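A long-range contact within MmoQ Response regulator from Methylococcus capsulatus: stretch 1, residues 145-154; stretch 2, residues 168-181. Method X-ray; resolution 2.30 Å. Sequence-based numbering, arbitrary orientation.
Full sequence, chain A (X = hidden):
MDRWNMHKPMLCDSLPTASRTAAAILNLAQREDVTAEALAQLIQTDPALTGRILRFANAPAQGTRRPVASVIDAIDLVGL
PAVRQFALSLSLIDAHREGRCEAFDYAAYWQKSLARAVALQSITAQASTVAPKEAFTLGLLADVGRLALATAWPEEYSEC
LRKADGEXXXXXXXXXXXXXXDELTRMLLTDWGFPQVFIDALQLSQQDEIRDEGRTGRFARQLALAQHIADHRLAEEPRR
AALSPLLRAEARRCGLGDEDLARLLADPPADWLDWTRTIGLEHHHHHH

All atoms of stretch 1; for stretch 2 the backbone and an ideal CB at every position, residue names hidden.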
ATOM      1  N   GLY A 145      -5.049   5.185   0.231  1.00 17.08           N
ATOM      2  CA  GLY A 145      -6.086   6.194   0.319  1.00 18.41           C
ATOM      3  C   GLY A 145      -5.578   7.587   0.693  1.00 21.00           C
ATOM      4  O   GLY A 145      -6.183   8.591   0.316  1.00 20.17           O
ATOM      5  N   ARG A 146      -4.474   7.663   1.431  1.00 19.68           N
ATOM      6  CA  ARG A 146      -3.898   8.965   1.790  1.00 20.81           C
ATOM      7  C   ARG A 146      -3.353   9.659   0.551  1.00 24.63           C
ATOM      8  O   ARG A 146      -3.657  10.830   0.301  1.00 28.01           O
ATOM      9  CB  ARG A 146      -2.768   8.822   2.804  1.00 22.71           C
ATOM     10  CG  ARG A 146      -3.171   8.287   4.168  1.00 25.07           C
ATOM     11  CD  ARG A 146      -1.980   8.399   5.105  1.00 30.03           C
ATOM     12  NE  ARG A 146      -2.241   7.795   6.404  1.00 39.26           N
ATOM     13  CZ  ARG A 146      -2.697   8.448   7.473  1.00 44.51           C
ATOM     14  NH1 ARG A 146      -2.956   9.758   7.422  1.00 47.75           N
ATOM     15  NH2 ARG A 146      -2.889   7.785   8.606  1.00 39.88           N
ATOM     16  N   LEU A 147      -2.543   8.930  -0.215  1.00 20.75           N
ATOM     17  CA  LEU A 147      -2.024   9.416  -1.495  1.00 24.63           C
ATOM     18  C   LEU A 147      -3.173   9.901  -2.393  1.00 23.34           C
ATOM     19  O   LEU A 147      -3.084  10.954  -3.020  1.00 22.21           O
ATOM     20  CB  LEU A 147      -1.286   8.287  -2.213  1.00 24.24           C
ATOM     21  CG  LEU A 147       0.059   8.520  -2.906  1.00 28.20           C
ATOM     22  CD1 LEU A 147       0.029   7.890  -4.268  1.00 23.46           C
ATOM     23  CD2 LEU A 147       0.475   9.993  -2.985  1.00 30.03           C
ATOM     24  N   ALA A 148      -4.247   9.116  -2.458  1.00 16.35           N
ATOM     25  CA  ALA A 148      -5.375   9.438  -3.326  1.00 18.90           C
ATOM     26  C   ALA A 148      -6.076  10.746  -2.953  1.00 19.85           C
ATOM     27  O   ALA A 148      -6.422  11.528  -3.823  1.00 22.14           O
ATOM     28  CB  ALA A 148      -6.371   8.288  -3.355  1.00 17.82           C
ATOM     29  N   LEU A 149      -6.290  10.992  -1.665  1.00 18.87           N
ATOM     30  CA  LEU A 149      -6.942  12.232  -1.276  1.00 22.14           C
ATOM     31  C   LEU A 149      -6.035  13.420  -1.576  1.00 23.14           C
ATOM     32  O   LEU A 149      -6.503  14.458  -2.051  1.00 24.48           O
ATOM     33  CB  LEU A 149      -7.269  12.223   0.211  1.00 23.59           C
ATOM     34  CG  LEU A 149      -8.470  11.399   0.625  1.00 24.42           C
ATOM     35  CD1 LEU A 149      -8.645  11.478   2.158  1.00 25.53           C
ATOM     36  CD2 LEU A 149      -9.691  11.904  -0.114  1.00 21.79           C
ATOM     37  N   ALA A 150      -4.742  13.270  -1.269  1.00 18.13           N
ATOM     38  CA  ALA A 150      -3.766  14.332  -1.487  1.00 20.28           C
ATOM     39  C   ALA A 150      -3.696  14.662  -2.979  1.00 25.31           C
ATOM     40  O   ALA A 150      -3.552  15.812  -3.364  1.00 25.97           O
ATOM     41  CB  ALA A 150      -2.387  13.909  -0.970  1.00 19.85           C
ATOM     42  N   THR A 151      -3.812  13.636  -3.814  1.00 23.29           N
ATOM     43  CA  THR A 151      -3.775  13.819  -5.250  1.00 18.24           C
ATOM     44  C   THR A 151      -5.064  14.437  -5.792  1.00 23.17           C
ATOM     45  O   THR A 151      -5.019  15.351  -6.615  1.00 27.77           O
ATOM     46  CB  THR A 151      -3.531  12.487  -5.952  1.00 18.16           C
ATOM     47  OG1 THR A 151      -2.331  11.904  -5.441  1.00 20.56           O
ATOM     48  CG2 THR A 151      -3.383  12.707  -7.451  1.00 19.85           C
ATOM     49  N   ALA A 152      -6.206  13.940  -5.320  1.00 21.27           N
ATOM     50  CA  ALA A 152      -7.517  14.390  -5.796  1.00 22.33           C
ATOM     51  C   ALA A 152      -7.834  15.822  -5.370  1.00 25.41           C
ATOM     52  O   ALA A 152      -8.264  16.633  -6.191  1.00 23.77           O
ATOM     53  CB  ALA A 152      -8.627  13.442  -5.315  1.00 16.11           C
ATOM     54  N   TRP A 153      -7.623  16.133  -4.092  1.00 24.81           N
ATOM     55  CA  TRP A 153      -8.009  17.446  -3.567  1.00 28.24           C
ATOM     56  C   TRP A 153      -6.856  18.151  -2.848  1.00 26.69           C
ATOM     57  O   TRP A 153      -6.924  18.396  -1.650  1.00 29.25           O
ATOM     58  CB  TRP A 153      -9.206  17.306  -2.626  1.00 23.33           C
ATOM     59  CG  TRP A 153     -10.359  16.599  -3.234  1.00 25.96           C
ATOM     60  CD1 TRP A 153     -10.688  15.280  -3.085  1.00 28.15           C
ATOM     61  CD2 TRP A 153     -11.351  17.164  -4.099  1.00 28.99           C
ATOM     62  NE1 TRP A 153     -11.826  14.991  -3.806  1.00 29.68           N
ATOM     63  CE2 TRP A 153     -12.252  16.132  -4.433  1.00 27.49           C
ATOM     64  CE3 TRP A 153     -11.570  18.448  -4.613  1.00 29.14           C
ATOM     65  CZ2 TRP A 153     -13.344  16.338  -5.266  1.00 31.45           C
ATOM     66  CZ3 TRP A 153     -12.661  18.654  -5.440  1.00 30.19           C
ATOM     67  CH2 TRP A 153     -13.535  17.605  -5.762  1.00 29.58           C
ATOM     68  N   PRO A 154      -5.802  18.496  -3.585  1.00 27.15           N
ATOM     69  CA  PRO A 154      -4.551  18.955  -2.969  1.00 32.68           C
ATOM     70  C   PRO A 154      -4.760  20.125  -2.010  1.00 40.14           C
ATOM     71  O   PRO A 154      -4.190  20.115  -0.912  1.00 47.11           O
ATOM     72  CB  PRO A 154      -3.705  19.404  -4.169  1.00 31.70           C
ATOM     73  CG  PRO A 154      -4.337  18.792  -5.358  1.00 28.71           C
ATOM     74  CD  PRO A 154      -5.777  18.585  -5.052  1.00 24.53           C
ATOM     75  N   UNK A 168      -9.647  12.856  14.469  1.00 37.09           N
ATOM     76  CA  UNK A 168     -10.202  14.148  14.091  1.00 36.45           C
ATOM     77  C   UNK A 168     -10.003  14.378  12.592  1.00 36.37           C
ATOM     78  O   UNK A 168     -10.887  14.904  11.920  1.00 37.02           O
ATOM     79  CB  UNK A 168      -9.555  15.273  14.901  1.00 36.45           C
ATOM     80  N   UNK A 169      -8.852  13.974  12.068  1.00 35.84           N
ATOM     81  CA  UNK A 169      -8.627  14.049  10.619  1.00 38.36           C
ATOM     82  C   UNK A 169      -9.631  13.159   9.859  1.00 37.25           C
ATOM     83  O   UNK A 169     -10.212  13.583   8.858  1.00 33.73           O
ATOM     84  CB  UNK A 169      -7.193  13.632  10.285  1.00 38.36           C
ATOM     85  N   UNK A 170      -9.836  11.935  10.345  1.00 31.89           N
ATOM     86  CA  UNK A 170     -10.809  11.027   9.746  1.00 34.48           C
ATOM     87  C   UNK A 170     -12.173  11.711   9.686  1.00 36.90           C
ATOM     88  O   UNK A 170     -12.831  11.721   8.633  1.00 32.02           O
ATOM     89  CB  UNK A 170     -10.893   9.719  10.536  1.00 34.48           C
ATOM     90  N   UNK A 171     -12.589  12.296  10.810  1.00 34.24           N
ATOM     91  CA  UNK A 171     -13.873  12.998  10.867  1.00 32.19           C
ATOM     92  C   UNK A 171     -13.916  14.155   9.868  1.00 32.58           C
ATOM     93  O   UNK A 171     -14.946  14.416   9.248  1.00 34.13           O
ATOM     94  CB  UNK A 171     -14.131  13.518  12.283  1.00 32.19           C
ATOM     95  N   UNK A 172     -12.790  14.844   9.710  1.00 30.78           N
ATOM     96  CA  UNK A 172     -12.745  16.014   8.848  1.00 31.84           C
ATOM     97  C   UNK A 172     -12.827  15.579   7.397  1.00 33.20           C
ATOM     98  O   UNK A 172     -13.486  16.229   6.573  1.00 35.19           O
ATOM     99  CB  UNK A 172     -11.475  16.830   9.097  1.00 31.84           C
ATOM    100  N   UNK A 173     -12.169  14.466   7.090  1.00 28.59           N
ATOM    101  CA  UNK A 173     -12.183  13.933   5.736  1.00 24.36           C
ATOM    102  C   UNK A 173     -13.606  13.586   5.341  1.00 24.73           C
ATOM    103  O   UNK A 173     -14.063  13.972   4.264  1.00 27.23           O
ATOM    104  CB  UNK A 173     -11.276  12.706   5.620  1.00 24.36           C
ATOM    105  N   UNK A 174     -14.322  12.893   6.220  1.00 27.06           N
ATOM    106  CA  UNK A 174     -15.712  12.525   5.939  1.00 34.87           C
ATOM    107  C   UNK A 174     -16.582  13.749   5.629  1.00 35.24           C
ATOM    108  O   UNK A 174     -17.425  13.716   4.736  1.00 36.70           O
ATOM    109  CB  UNK A 174     -16.299  11.761   7.128  1.00 34.87           C
ATOM    110  N   UNK A 175     -16.349  14.834   6.353  1.00 29.42           N
ATOM    111  CA  UNK A 175     -17.089  16.066   6.148  1.00 36.63           C
ATOM    112  C   UNK A 175     -16.801  16.672   4.771  1.00 33.51           C
ATOM    113  O   UNK A 175     -17.722  17.040   4.027  1.00 23.60           O
ATOM    114  CB  UNK A 175     -16.747  17.071   7.250  1.00 36.63           C
ATOM    115  N   UNK A 176     -15.518  16.766   4.429  1.00 30.66           N
ATOM    116  CA  UNK A 176     -15.109  17.425   3.189  1.00 29.93           C
ATOM    117  C   UNK A 176     -15.375  16.576   1.941  1.00 30.38           C
ATOM    118  O   UNK A 176     -15.784  17.090   0.894  1.00 30.17           O
ATOM    119  CB  UNK A 176     -13.621  17.773   3.261  1.00 29.93           C
ATOM    120  N   UNK A 177     -15.171  15.268   2.069  1.00 29.26           N
ATOM    121  CA  UNK A 177     -15.083  14.390   0.908  1.00 25.24           C
ATOM    122  C   UNK A 177     -16.087  13.237   0.908  1.00 25.40           C
ATOM    123  O   UNK A 177     -16.153  12.474  -0.052  1.00 28.34           O
ATOM    124  CB  UNK A 177     -13.667  13.818   0.819  1.00 25.24           C
ATOM    125  N   UNK A 178     -16.852  13.097   1.986  1.00 28.95           N
ATOM    126  CA  UNK A 178     -17.731  11.939   2.178  1.00 26.38           C
ATOM    127  C   UNK A 178     -16.975  10.623   2.058  1.00 32.45           C
ATOM    128  O   UNK A 178     -17.533   9.623   1.614  1.00 27.61           O
ATOM    129  CB  UNK A 178     -18.874  11.970   1.162  1.00 26.38           C
ATOM    130  N   UNK A 179     -15.704  10.631   2.443  1.00 32.08           N
ATOM    131  CA  UNK A 179     -14.944   9.402   2.587  1.00 28.36           C
ATOM    132  C   UNK A 179     -13.731   9.749   3.429  1.00 28.44           C
ATOM    133  O   UNK A 179     -13.468  10.926   3.670  1.00 33.14           O
ATOM    134  CB  UNK A 179     -14.549   8.806   1.234  1.00 28.36           C
ATOM    135  N   UNK A 180     -13.004   8.749   3.909  1.00 20.94           N
ATOM    136  CA  UNK A 180     -11.791   9.040   4.659  1.00 22.40           C
ATOM    137  C   UNK A 180     -10.682   8.182   4.094  1.00 22.63           C
ATOM    138  O   UNK A 180     -10.957   7.273   3.309  1.00 24.33           O
ATOM    139  CB  UNK A 180     -11.977   8.790   6.157  1.00 22.40           C
ATOM    140  N   UNK A 181      -9.442   8.445   4.498  1.00 21.73           N
ATOM    141  CA  UNK A 181      -8.314   7.800   3.836  1.00 24.31           C
ATOM    142  C   UNK A 181      -8.284   6.271   4.017  1.00 26.18           C
ATOM    143  O   UNK A 181      -7.809   5.546   3.131  1.00 25.21           O
ATOM    144  CB  UNK A 181      -7.010   8.401   4.365  1.00 24.31           C
TER

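Positions 168 to 177 continue a helix whose axis crosses that of helix 145-152 at 45°, with a closest approach of 13.0 Å; contact across it is made by side chains from 169, 173 and 177. At 168 and 171 the CB atoms lie beyond the reach of stretch 1, which sets no preference; both are alanine. Position 169 points toward stretch 1, yet its CB has nothing there within 5.5 Å. A side chain of some length would suit it, and Leu169 sends CD2 to 4.4 Å from Arg146 NH1, at the edge of the guanidinium. Position 170 points sideways and meets nothing; it is Ile170. Position 172, out of reach, is Leu172.

At 173 the CB points sideways, 4.5 Å from Leu149 CD1. An aliphatic chain could pack here, but the free backbone N of 181 also invites an acceptor. Glu173 serves both: its CD lies 3.7 Å from Leu149 CD1, and its OE1 accepts a hydrogen bond from the backbone N of 181 at 2.7 Å, tying the helix to the segment that follows it.

Positions 174, 175 and 176 are out of reach, and stretch 1 leaves their choice open. They are Arg174, Glu175 and Arg176; the first forms a salt bridge with a later side chain of its own stretch.

Position 177 points at Leu149 and the indole of Trp153, its CB 4.5 Å from Leu149 CD2 and 5.1 Å from Trp153 NE1. A large apolar group, aliphatic or aromatic, would fit. Phe177 places Leu149 CD2 over one face of its ring, 4.1 Å from Phe177 CD2, and brings CE1 to 3.5 Å from Trp153 CG. The phenyl and the five-membered ring of Trp153 are inclined by 27° but slid apart, so they barely overlap.

At 178 phi turns positive, a conformation that favours glycine or asparagine, though Ala178 adopts it. The CB of 179 points toward stretch 1 but has nothing there within 5.5 Å, so a small or medium side chain would do; this is Thr179. That of 180 points away, leaving stretch 1 no say, and the place just before a helix suits a capping Asp, Asn, Ser or Thr. Asp180 caps a backbone N just past the stretch, and its OD2 takes the salt bridge from Arg174 NE at 3.0 Å.

Position 181 comes closest in backbone, its CA 4.5 Å from that of Gly145. A CB on Gly145 would clash with the carbonyl of 181; without one, Gly145 CA approaches the carbonyl O of 181 at 3.4 Å. The CB of 181 faces Arg146 CG and Leu149 CD1, so a flat ring or an acidic group could answer the arginine. His181 supplies the ring: the Arg146 guanidinium stacks on it, centres 3.8 Å apart.

Stretch 2, residues 168-181: ALIALERERFATDH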
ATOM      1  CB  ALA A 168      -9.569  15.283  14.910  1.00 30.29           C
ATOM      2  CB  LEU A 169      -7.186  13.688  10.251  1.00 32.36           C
ATOM      3  CG  LEU A 169      -6.894  13.681   8.749  1.00 33.96           C
ATOM      4  CD1 LEU A 169      -7.131  15.065   8.140  1.00 29.32           C
ATOM      5  CD2 LEU A 169      -5.469  13.211   8.485  1.00 33.36           C
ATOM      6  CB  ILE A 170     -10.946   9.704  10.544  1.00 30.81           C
ATOM      7  CG1 ILE A 170      -9.632   8.907  10.518  1.00 33.08           C
ATOM      8  CG2 ILE A 170     -12.106   8.861  10.002  1.00 23.17           C
ATOM      9  CD1 ILE A 170      -9.254   8.384   9.141  1.00 32.69           C
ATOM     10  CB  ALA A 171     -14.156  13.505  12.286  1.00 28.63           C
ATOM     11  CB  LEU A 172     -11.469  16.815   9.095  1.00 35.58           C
ATOM     12  CG  LEU A 172     -11.456  18.202   8.458  1.00 43.78           C
ATOM     13  CD1 LEU A 172     -12.801  18.893   8.643  1.00 46.61           C
ATOM     14  CD2 LEU A 172     -10.340  19.045   9.044  1.00 46.37           C
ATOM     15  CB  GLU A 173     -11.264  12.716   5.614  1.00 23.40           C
ATOM     16  CG  GLU A 173      -9.775  13.046   5.727  1.00 22.86           C
ATOM     17  CD  GLU A 173      -8.915  11.796   5.845  1.00 30.92           C
ATOM     18  OE1 GLU A 173      -9.495  10.692   5.973  1.00 31.49           O
ATOM     19  OE2 GLU A 173      -7.667  11.922   5.823  1.00 32.97           O
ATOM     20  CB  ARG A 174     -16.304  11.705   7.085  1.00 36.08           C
ATOM     21  CG  ARG A 174     -15.757  10.279   7.130  1.00 40.66           C
ATOM     22  CD  ARG A 174     -16.230   9.525   8.358  1.00 42.24           C
ATOM     23  NE  ARG A 174     -15.622   8.196   8.440  1.00 51.08           N
ATOM     24  CZ  ARG A 174     -15.701   7.385   9.499  1.00 56.17           C
ATOM     25  NH1 ARG A 174     -16.354   7.761  10.595  1.00 54.54           N
ATOM     26  NH2 ARG A 174     -15.117   6.191   9.465  1.00 56.51           N
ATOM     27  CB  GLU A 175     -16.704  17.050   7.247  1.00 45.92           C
ATOM     28  CG  GLU A 175     -17.655  18.184   7.471  1.00 60.62           C
ATOM     29  CD  GLU A 175     -17.315  18.941   8.750  1.00 75.84           C
ATOM     30  OE1 GLU A 175     -17.745  18.498   9.837  1.00 77.35           O
ATOM     31  OE2 GLU A 175     -16.598  19.965   8.668  1.00 82.39           O
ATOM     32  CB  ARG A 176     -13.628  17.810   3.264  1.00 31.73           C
ATOM     33  CG  ARG A 176     -13.252  18.648   4.488  1.00 36.09           C
ATOM     34  CD  ARG A 176     -13.795  20.062   4.372  1.00 41.84           C
ATOM     35  NE  ARG A 176     -12.768  21.062   4.638  1.00 47.50           N
ATOM     36  CZ  ARG A 176     -12.727  21.804   5.739  1.00 54.91           C
ATOM     37  NH1 ARG A 176     -13.671  21.666   6.663  1.00 61.82           N
ATOM     38  NH2 ARG A 176     -11.750  22.686   5.915  1.00 56.99           N
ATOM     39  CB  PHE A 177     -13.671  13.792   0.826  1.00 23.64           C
ATOM     40  CG  PHE A 177     -12.560  14.805   0.947  1.00 23.42           C
ATOM     41  CD1 PHE A 177     -12.379  15.780  -0.020  1.00 28.38           C
ATOM     42  CD2 PHE A 177     -11.671  14.749   2.000  1.00 23.99           C
ATOM     43  CE1 PHE A 177     -11.340  16.699   0.079  1.00 27.63           C
ATOM     44  CE2 PHE A 177     -10.632  15.665   2.100  1.00 25.71           C
ATOM     45  CZ  PHE A 177     -10.471  16.637   1.141  1.00 24.34           C
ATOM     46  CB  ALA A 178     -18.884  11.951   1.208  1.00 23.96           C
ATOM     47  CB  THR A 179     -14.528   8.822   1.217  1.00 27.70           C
ATOM     48  OG1 THR A 179     -13.881   7.562   1.408  1.00 31.14           O
ATOM     49  CG2 THR A 179     -13.595   9.753   0.507  1.00 19.59           C
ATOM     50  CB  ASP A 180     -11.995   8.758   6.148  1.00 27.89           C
ATOM     51  CG  ASP A 180     -12.264   7.292   6.426  1.00 29.61           C
ATOM     52  OD1 ASP A 180     -11.383   6.437   6.118  1.00 26.99           O
ATOM     53  OD2 ASP A 180     -13.367   7.007   6.937  1.00 30.15           O
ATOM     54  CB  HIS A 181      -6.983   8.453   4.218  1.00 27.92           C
ATOM     55  CG  HIS A 181      -6.703   8.481   5.688  1.00 30.48           C
ATOM     56  ND1 HIS A 181      -6.405   7.347   6.416  1.00 34.64           N
ATOM     57  CD2 HIS A 181      -6.611   9.516   6.558  1.00 30.04           C
ATOM     58  CE1 HIS A 181      -6.167   7.681   7.672  1.00 34.09           C
ATOM     59  NE2 HIS A 181      -6.289   8.991   7.786  1.00 32.19           N
TER
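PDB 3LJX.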